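Putative dihydrodipicolinate synthase family protein (Coccidioides immitis, PDB 3QFE) is of unknown function but belongs to the dihydrodipicolinate synthase family, whose members are built on a TIM barrel. Local coordinates at residues Phe131-Val134 with Ser135-Pro139; Ala219-Ala222 with Asn223-Lys227; Tyr38-Leu41 with Ala42-Leu46. All coordinates share one frame; numbering follows the deposited sequence.

In the fold
All three contacts are local, each formed within one continuous run of chain where a helix ends or begins. Contacts 2 and 3 are neighbours, their centres about 10 Å apart, and touch where Pro226 packs on Ser44 and Leu41; contact 1 lies on its own, with centres about 31 Å and 30 Å from theirs. Contact 2 is the buried one and leads from strand 216-218 into helix 226-237, with an aromatic pair and an amide as its chief side-chain groups. Contacts 1 and 3 are partly buried ends of helices 124-137 and 31-42. Each has a serine hydroxyl returned to a backbone carbonyl, but only contact 1 adds a carboxylate-amide bond.

Contact 1: Phe131-Val134 with Ser135-Pro139; sequences FDDV and SCQSP
The carbonyl oxygen Phe131 O is gripped by two donors from the same residue, one turn further along the helix. Ser135 N gives it the regular helical bond, at 2.9 Å from Phe131 O and nearly straight, with an N-H...O angle of 170°. Ser135 OG adds a shorter bond, 2.7 Å to Phe131 O. The two donors arrive from opposite faces of the carbonyl plane. The serine torsion explains the second bond: with chi1 at -46°, OG lies beside its own backbone N and is turned back down the helix. The hydroxyl of this buried serine is therefore satisfied by the backbone of its own helix.

A second side-chain link has the same i to i+4 spacing. Gln137 NE2 donates to Asp133 OD1 over 2.8 Å, again close to straight. The bond lies almost in the amide plane of the glutamine, yet it meets the carboxylate from above its plane, the two flat groups being inclined by 39°. The aspartate reaches forward to this position because its CG is anti to the backbone N.

Along the backbone the ladder continues with Cys136 N to Asp132 O at 3.3 Å and Gln137 N to Asp133 O at 3.1 Å. It then weakens: Ser138 N lies 2.9 Å from Val134 O, but the bond is bent and weak, and Ser138 is the first residue to leave helical angles. Asp132 bonds through OD1 to Asn168 ND2, while Ser138 OG is bonded to Leu140 O.

Phe131 and Ser138 pack on strand 109-112, and Gln137 on helix 92-105. This is the C-terminal end of helix 124-137, one of the outer helices of the TIM barrel, just before the chain enters strand 142-146.

Contact 2: Ala219-Ala222 with Asn223-Lys227; sequences AAFA and NVFPK
Phe221 and Phe225 meet as an offset edge-to-face pair in the turn that leads from barrel strand 216-218 into helix 226-237 of the TIM-barrel fold. The edge of Phe225 is directed at the face of Phe221, with centroids 5.5 Å apart and planes at 79°. The closest approach is Phe221 CZ to Phe225 CD2, 3.6 Å. Phe221 CG stands anti to its N (chi1 -162°), beside the carbonyl carbon, on the side from which residues 224 and 225 follow. Val224 touches both rings: its CG2 lies 3.9 Å from Phe221 CD1, and its CG1 lies over one face of Phe225, offset toward the rim.

Backbone bonds join the same residues. Phe221 O accepts from both Val224 N and Phe225 N; the latter bond, 3.2 Å from Phe225 N to Phe221 O, is nearly straight. Ala220 O receives two bonds from one residue: Asn223 N comes from above the carbonyl plane, whereas Asn223 ND2, 3.0 Å from Ala220 O, lies in that plane on a lone pair.

Further out, Met307 and Val310 of helix 297-317 pack on Phe221 and Phe225 respectively. Asn223 ties the turn to the barrel: OD1 bonds to Val19 N and Tyr37 OH, and ND2 to Pro17 O.

Contact 3: Tyr38-Leu41 with Ala42-Leu46; sequences YAYL and ARSGL
Tyr40 and Ser44 meet through a hydroxyl at this helix end. Ser44 OG donates to Tyr40 O over 2.8 Å, its donor tilted 33° from the carbonyl plane. The hydroxyl is brought there by a chi1 of -54°, which places OG beside the serine N and turns it back toward the helix. The same oxygen stands over one face of the Tyr40 ring, offset toward the rim, with Ser44 OG 3.8 Å from Tyr40 CE2. The tyrosine ring, with CG anti to its own N, thus flanks the hydroxyl while the backbone carbonyl takes its hydrogen bond.

The backbone bonds record how the helix finishes. Ala42 N to Tyr38 O, 2.9 Å, and Arg43 N to Ala39 O, 3.1 Å, keep the four-residue spacing. Ser44 N instead reaches back only three residues, to Leu41 O at 3.1 Å, and does so from above the carbonyl plane. This shortening agrees with Arg43 being the first residue to depart from helical angles.

Apolar contact closes the turn. The CB of Leu46 points toward the helix end, and its CD1 lies 3.9 Å from Leu41 CB. The same methyl also comes close to a carbonyl oxygen, with Leu46 CD1 3.3 Å from Leu41 O.

The whole forms a helix-to-strand connection of the TIM barrel, between helix 31-42 and strand 48-51. Both leucines rest on Cys16 of strand 13-17, while Leu41 and Ser44 also touch Pro226 at the start of helix 226-237. On another flank Tyr38 and Ala42 pack on helix 63-77, which sets the end of helix 31-42 between two helices and the barrel wall.

Contact 1: Phe131-Val134 with Ser135-Pro139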
loop_
_atom_site.group_PDB
_atom_site.type_symbol
_atom_site.label_atom_id
_atom_site.label_comp_id
_atom_site.label_asym_id
_atom_site.label_seq_id
_atom_site.Cartn_x
_atom_site.Cartn_y
_atom_site.Cartn_z
ATOM N N PHE A 131 -18.148 -0.534 -10.294
ATOM C CA PHE A 131 -17.075 -1.487 -10.543
ATOM C C PHE A 131 -17.189 -2.200 -11.887
ATOM O O PHE A 131 -16.168 -2.391 -12.559
ATOM C CB PHE A 131 -16.933 -2.474 -9.402
ATOM C CG PHE A 131 -16.209 -1.908 -8.230
ATOM C CD1 PHE A 131 -14.852 -1.653 -8.301
ATOM C CD2 PHE A 131 -16.882 -1.623 -7.048
ATOM C CE1 PHE A 131 -14.172 -1.126 -7.218
ATOM C CE2 PHE A 131 -16.194 -1.095 -5.950
ATOM C CZ PHE A 131 -14.840 -0.846 -6.043
ATOM N N ASP A 132 -18.406 -2.575 -12.276
ATOM C CA ASP A 132 -18.666 -3.085 -13.635
ATOM C C ASP A 132 -18.166 -2.128 -14.733
ATOM O O ASP A 132 -17.450 -2.525 -15.650
ATOM C CB ASP A 132 -20.165 -3.340 -13.846
ATOM C CG ASP A 132 -20.670 -4.620 -13.150
ATOM O OD1 ASP A 132 -19.870 -5.358 -12.505
ATOM O OD2 ASP A 132 -21.896 -4.888 -13.258
ATOM N N ASP A 133 -18.549 -0.863 -14.622
ATOM C CA ASP A 133 -18.173 0.159 -15.588
ATOM C C ASP A 133 -16.657 0.425 -15.594
ATOM O O ASP A 133 -16.024 0.545 -16.657
ATOM C CB ASP A 133 -18.943 1.427 -15.268
ATOM C CG ASP A 133 -18.969 2.398 -16.414
ATOM O OD1 ASP A 133 -18.599 2.013 -17.543
ATOM O OD2 ASP A 133 -19.363 3.556 -16.176
ATOM N N VAL A 134 -16.073 0.473 -14.401
ATOM C CA VAL A 134 -14.666 0.731 -14.282
ATOM C C VAL A 134 -13.790 -0.392 -14.838
ATOM O O VAL A 134 -12.870 -0.101 -15.610
ATOM C CB VAL A 134 -14.263 1.160 -12.845
ATOM C CG1 VAL A 134 -12.762 1.040 -12.656
ATOM C CG2 VAL A 134 -14.709 2.592 -12.578
ATOM N N SER A 135 -14.074 -1.655 -14.475
ATOM C CA SER A 135 -13.269 -2.811 -14.949
ATOM C C SER A 135 -13.287 -2.885 -16.450
ATOM O O SER A 135 -12.273 -3.087 -17.092
ATOM C CB SER A 135 -13.819 -4.148 -14.462
ATOM O OG SER A 135 -14.127 -4.115 -13.093
ATOM N N CYS A 136 -14.482 -2.745 -16.987
ATOM C CA CYS A 136 -14.723 -2.807 -18.402
ATOM C C CYS A 136 -13.995 -1.702 -19.193
ATOM O O CYS A 136 -13.489 -1.969 -20.281
ATOM C CB CYS A 136 -16.243 -2.795 -18.621
ATOM S SG CYS A 136 -16.794 -2.374 -20.245
ATOM N N GLN A 137 -13.916 -0.480 -18.653
ATOM C CA GLN A 137 -13.271 0.633 -19.376
ATOM C C GLN A 137 -11.771 0.758 -19.117
ATOM O O GLN A 137 -11.057 1.400 -19.904
ATOM C CB GLN A 137 -13.959 1.963 -19.074
ATOM C CG GLN A 137 -15.389 2.082 -19.609
ATOM C CD GLN A 137 -15.849 3.516 -19.654
ATOM O OE1 GLN A 137 -15.247 4.356 -20.324
ATOM N NE2 GLN A 137 -16.914 3.815 -18.939
ATOM N N SER A 138 -11.300 0.133 -18.032
ATOM C CA SER A 138 -9.943 0.327 -17.558
ATOM C C SER A 138 -8.924 -0.419 -18.411
ATOM O O SER A 138 -9.081 -1.608 -18.683
ATOM C CB SER A 138 -9.786 -0.073 -16.084
ATOM O OG SER A 138 -8.407 -0.060 -15.711
ATOM N N PRO A 139 -7.870 0.293 -18.836
ATOM C CA PRO A 139 -6.795 -0.348 -19.581
ATOM C C PRO A 139 -5.854 -1.157 -18.701
ATOM O O PRO A 139 -4.996 -1.862 -19.225
ATOM C CB PRO A 139 -6.047 0.824 -20.226
ATOM C CG PRO A 139 -6.470 2.038 -19.484
ATOM C CD PRO A 139 -7.816 1.769 -18.896
#

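Contact 2: Ala219-Ala222 with Asn223-Lys227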
loop_
_atom_site.group_PDB
_atom_site.type_symbol
_atom_site.label_atom_id
_atom_site.label_comp_id
_atom_site.label_asym_id
_atom_site.label_seq_id
_atom_site.Cartn_x
_atom_site.Cartn_y
_atom_site.Cartn_z
ATOM N N ALA A 219 1.416 -3.329 3.645
ATOM C CA ALA A 219 1.712 -2.890 5.024
ATOM C C ALA A 219 2.360 -1.503 5.134
ATOM O O ALA A 219 3.527 -1.328 4.766
ATOM C CB ALA A 219 2.607 -3.923 5.699
ATOM N N ALA A 220 1.606 -0.538 5.659
ATOM C CA ALA A 220 2.123 0.799 5.984
ATOM C C ALA A 220 3.502 0.770 6.635
ATOM O O ALA A 220 4.347 1.606 6.338
ATOM C CB ALA A 220 1.148 1.536 6.892
ATOM N N PHE A 221 3.720 -0.205 7.512
ATOM C CA PHE A 221 4.918 -0.279 8.339
ATOM C C PHE A 221 6.149 -0.734 7.551
ATOM O O PHE A 221 7.282 -0.633 8.035
ATOM C CB PHE A 221 4.662 -1.236 9.501
ATOM C CG PHE A 221 5.633 -1.093 10.640
ATOM C CD1 PHE A 221 5.883 0.156 11.207
ATOM C CD2 PHE A 221 6.285 -2.204 11.149
ATOM C CE1 PHE A 221 6.756 0.295 12.256
ATOM C CE2 PHE A 221 7.162 -2.079 12.208
ATOM C CZ PHE A 221 7.399 -0.830 12.767
ATOM N N ALA A 222 5.926 -1.248 6.343
ATOM C CA ALA A 222 7.019 -1.606 5.447
ATOM C C ALA A 222 7.676 -0.340 4.916
ATOM O O ALA A 222 8.759 -0.410 4.377
ATOM C CB ALA A 222 6.512 -2.465 4.293
ATOM N N ASN A 223 7.014 0.810 5.067
ATOM C CA ASN A 223 7.659 2.117 4.838
ATOM C C ASN A 223 8.829 2.310 5.782
ATOM O O ASN A 223 9.840 2.920 5.417
ATOM C CB ASN A 223 6.701 3.280 5.100
ATOM C CG ASN A 223 5.872 3.648 3.890
ATOM O OD1 ASN A 223 6.386 4.195 2.912
ATOM N ND2 ASN A 223 4.566 3.401 3.971
ATOM N N VAL A 224 8.675 1.816 7.006
ATOM C CA VAL A 224 9.623 2.115 8.065
ATOM C C VAL A 224 10.771 1.110 8.123
ATOM O O VAL A 224 11.939 1.497 8.124
ATOM C CB VAL A 224 8.916 2.198 9.415
ATOM C CG1 VAL A 224 9.867 2.776 10.457
ATOM C CG2 VAL A 224 7.673 3.069 9.279
ATOM N N PHE A 225 10.425 -0.179 8.143
ATOM C CA PHE A 225 11.402 -1.263 8.206
ATOM C C PHE A 225 11.120 -2.310 7.132
ATOM O O PHE A 225 10.653 -3.400 7.422
ATOM C CB PHE A 225 11.397 -1.859 9.611
ATOM C CG PHE A 225 11.701 -0.852 10.694
ATOM C CD1 PHE A 225 12.909 -0.200 10.728
ATOM C CD2 PHE A 225 10.771 -0.562 11.668
ATOM C CE1 PHE A 225 13.178 0.740 11.719
ATOM C CE2 PHE A 225 11.043 0.348 12.672
ATOM C CZ PHE A 225 12.237 1.006 12.696
ATOM N N PRO A 226 11.400 -1.986 5.866
ATOM C CA PRO A 226 10.972 -2.899 4.821
ATOM C C PRO A 226 11.661 -4.266 4.838
ATOM O O PRO A 226 11.018 -5.274 4.512
ATOM C CB PRO A 226 11.279 -2.123 3.528
ATOM C CG PRO A 226 12.330 -1.120 3.907
ATOM C CD PRO A 226 11.983 -0.739 5.320
ATOM N N LYS A 227 12.942 -4.313 5.207
ATOM C CA LYS A 227 13.686 -5.582 5.226
ATOM C C LYS A 227 13.094 -6.514 6.274
ATOM O O LYS A 227 12.885 -7.714 6.024
ATOM C CB LYS A 227 15.177 -5.368 5.524
ATOM C CG LYS A 227 16.108 -5.561 4.350
ATOM C CD LYS A 227 15.820 -6.860 3.575
ATOM C CE LYS A 227 17.089 -7.580 3.201
ATOM N NZ LYS A 227 16.804 -8.729 2.327
#

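Contact 3: Tyr38-Leu41 with Ala42-Leu46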
loop_
_atom_site.group_PDB
_atom_site.type_symbol
_atom_site.label_atom_id
_atom_site.label_comp_id
_atom_site.label_asym_id
_atom_site.label_seq_id
_atom_site.Cartn_x
_atom_site.Cartn_y
_atom_site.Cartn_z
ATOM N N TYR A 38 11.690 5.504 -3.116
ATOM C CA TYR A 38 11.049 4.393 -3.815
ATOM C C TYR A 38 12.068 3.322 -4.221
ATOM O O TYR A 38 11.796 2.120 -4.102
ATOM C CB TYR A 38 10.388 4.884 -5.093
ATOM C CG TYR A 38 9.095 5.688 -4.986
ATOM C CD1 TYR A 38 8.222 5.534 -3.930
ATOM C CD2 TYR A 38 8.738 6.566 -6.003
ATOM C CE1 TYR A 38 7.033 6.260 -3.878
ATOM C CE2 TYR A 38 7.548 7.280 -5.974
ATOM C CZ TYR A 38 6.706 7.124 -4.908
ATOM O OH TYR A 38 5.546 7.835 -4.875
ATOM N N ALA A 39 13.225 3.760 -4.738
ATOM C CA ALA A 39 14.249 2.843 -5.195
ATOM C C ALA A 39 14.777 2.043 -3.995
ATOM O O ALA A 39 14.909 0.816 -4.060
ATOM C CB ALA A 39 15.349 3.582 -5.895
ATOM N N TYR A 40 15.031 2.728 -2.888
ATOM C CA TYR A 40 15.475 2.046 -1.681
ATOM C C TYR A 40 14.455 0.979 -1.233
ATOM O O TYR A 40 14.830 -0.165 -0.904
ATOM C CB TYR A 40 15.699 3.043 -0.555
ATOM C CG TYR A 40 16.230 2.366 0.686
ATOM C CD1 TYR A 40 17.589 2.067 0.807
ATOM C CD2 TYR A 40 15.374 1.997 1.720
ATOM C CE1 TYR A 40 18.073 1.439 1.926
ATOM C CE2 TYR A 40 15.851 1.350 2.845
ATOM C CZ TYR A 40 17.195 1.071 2.943
ATOM O OH TYR A 40 17.680 0.432 4.052
ATOM N N LEU A 41 13.169 1.342 -1.211
ATOM C CA LEU A 41 12.130 0.379 -0.796
ATOM C C LEU A 41 12.075 -0.831 -1.733
ATOM O O LEU A 41 11.961 -1.974 -1.272
ATOM C CB LEU A 41 10.742 1.029 -0.712
ATOM C CG LEU A 41 10.500 2.146 0.301
ATOM C CD1 LEU A 41 9.049 2.578 0.164
ATOM C CD2 LEU A 41 10.786 1.708 1.726
ATOM N N ALA A 42 12.172 -0.598 -3.032
ATOM C CA ALA A 42 12.059 -1.718 -3.971
ATOM C C ALA A 42 13.241 -2.662 -3.889
ATOM O O ALA A 42 13.126 -3.826 -4.280
ATOM C CB ALA A 42 11.855 -1.238 -5.400
ATOM N N ARG A 43 14.353 -2.163 -3.365
ATOM C CA ARG A 43 15.568 -2.954 -3.199
ATOM C C ARG A 43 15.681 -3.628 -1.797
ATOM O O ARG A 43 16.732 -4.202 -1.425
ATOM C CB ARG A 43 16.783 -2.061 -3.532
ATOM C CG ARG A 43 16.846 -1.698 -5.039
ATOM C CD ARG A 43 17.544 -2.802 -5.872
ATOM N NE ARG A 43 18.772 -3.202 -5.188
ATOM C CZ ARG A 43 19.888 -2.472 -5.177
ATOM N NH1 ARG A 43 19.969 -1.327 -5.872
ATOM N NH2 ARG A 43 20.920 -2.886 -4.458
ATOM N N SER A 44 14.588 -3.577 -1.033
ATOM C CA SER A 44 14.612 -4.136 0.317
ATOM C C SER A 44 13.757 -5.385 0.482
ATOM O O SER A 44 13.269 -5.658 1.572
ATOM C CB SER A 44 14.189 -3.099 1.347
ATOM O OG SER A 44 14.950 -1.933 1.238
ATOM N N GLY A 45 13.548 -6.134 -0.586
ATOM C CA GLY A 45 12.862 -7.411 -0.467
ATOM C C GLY A 45 11.356 -7.330 -0.685
ATOM O O GLY A 45 10.656 -8.306 -0.506
ATOM N N LEU A 46 10.839 -6.181 -1.083
ATOM C CA LEU A 46 9.395 -6.070 -1.278
ATOM C C LEU A 46 8.955 -6.732 -2.570
ATOM O O LEU A 46 9.715 -6.814 -3.534
ATOM C CB LEU A 46 8.944 -4.601 -1.271
ATOM C CG LEU A 46 9.234 -3.784 -0.008
ATOM C CD1 LEU A 46 8.818 -2.353 -0.243
ATOM C CD2 LEU A 46 8.545 -4.359 1.210
#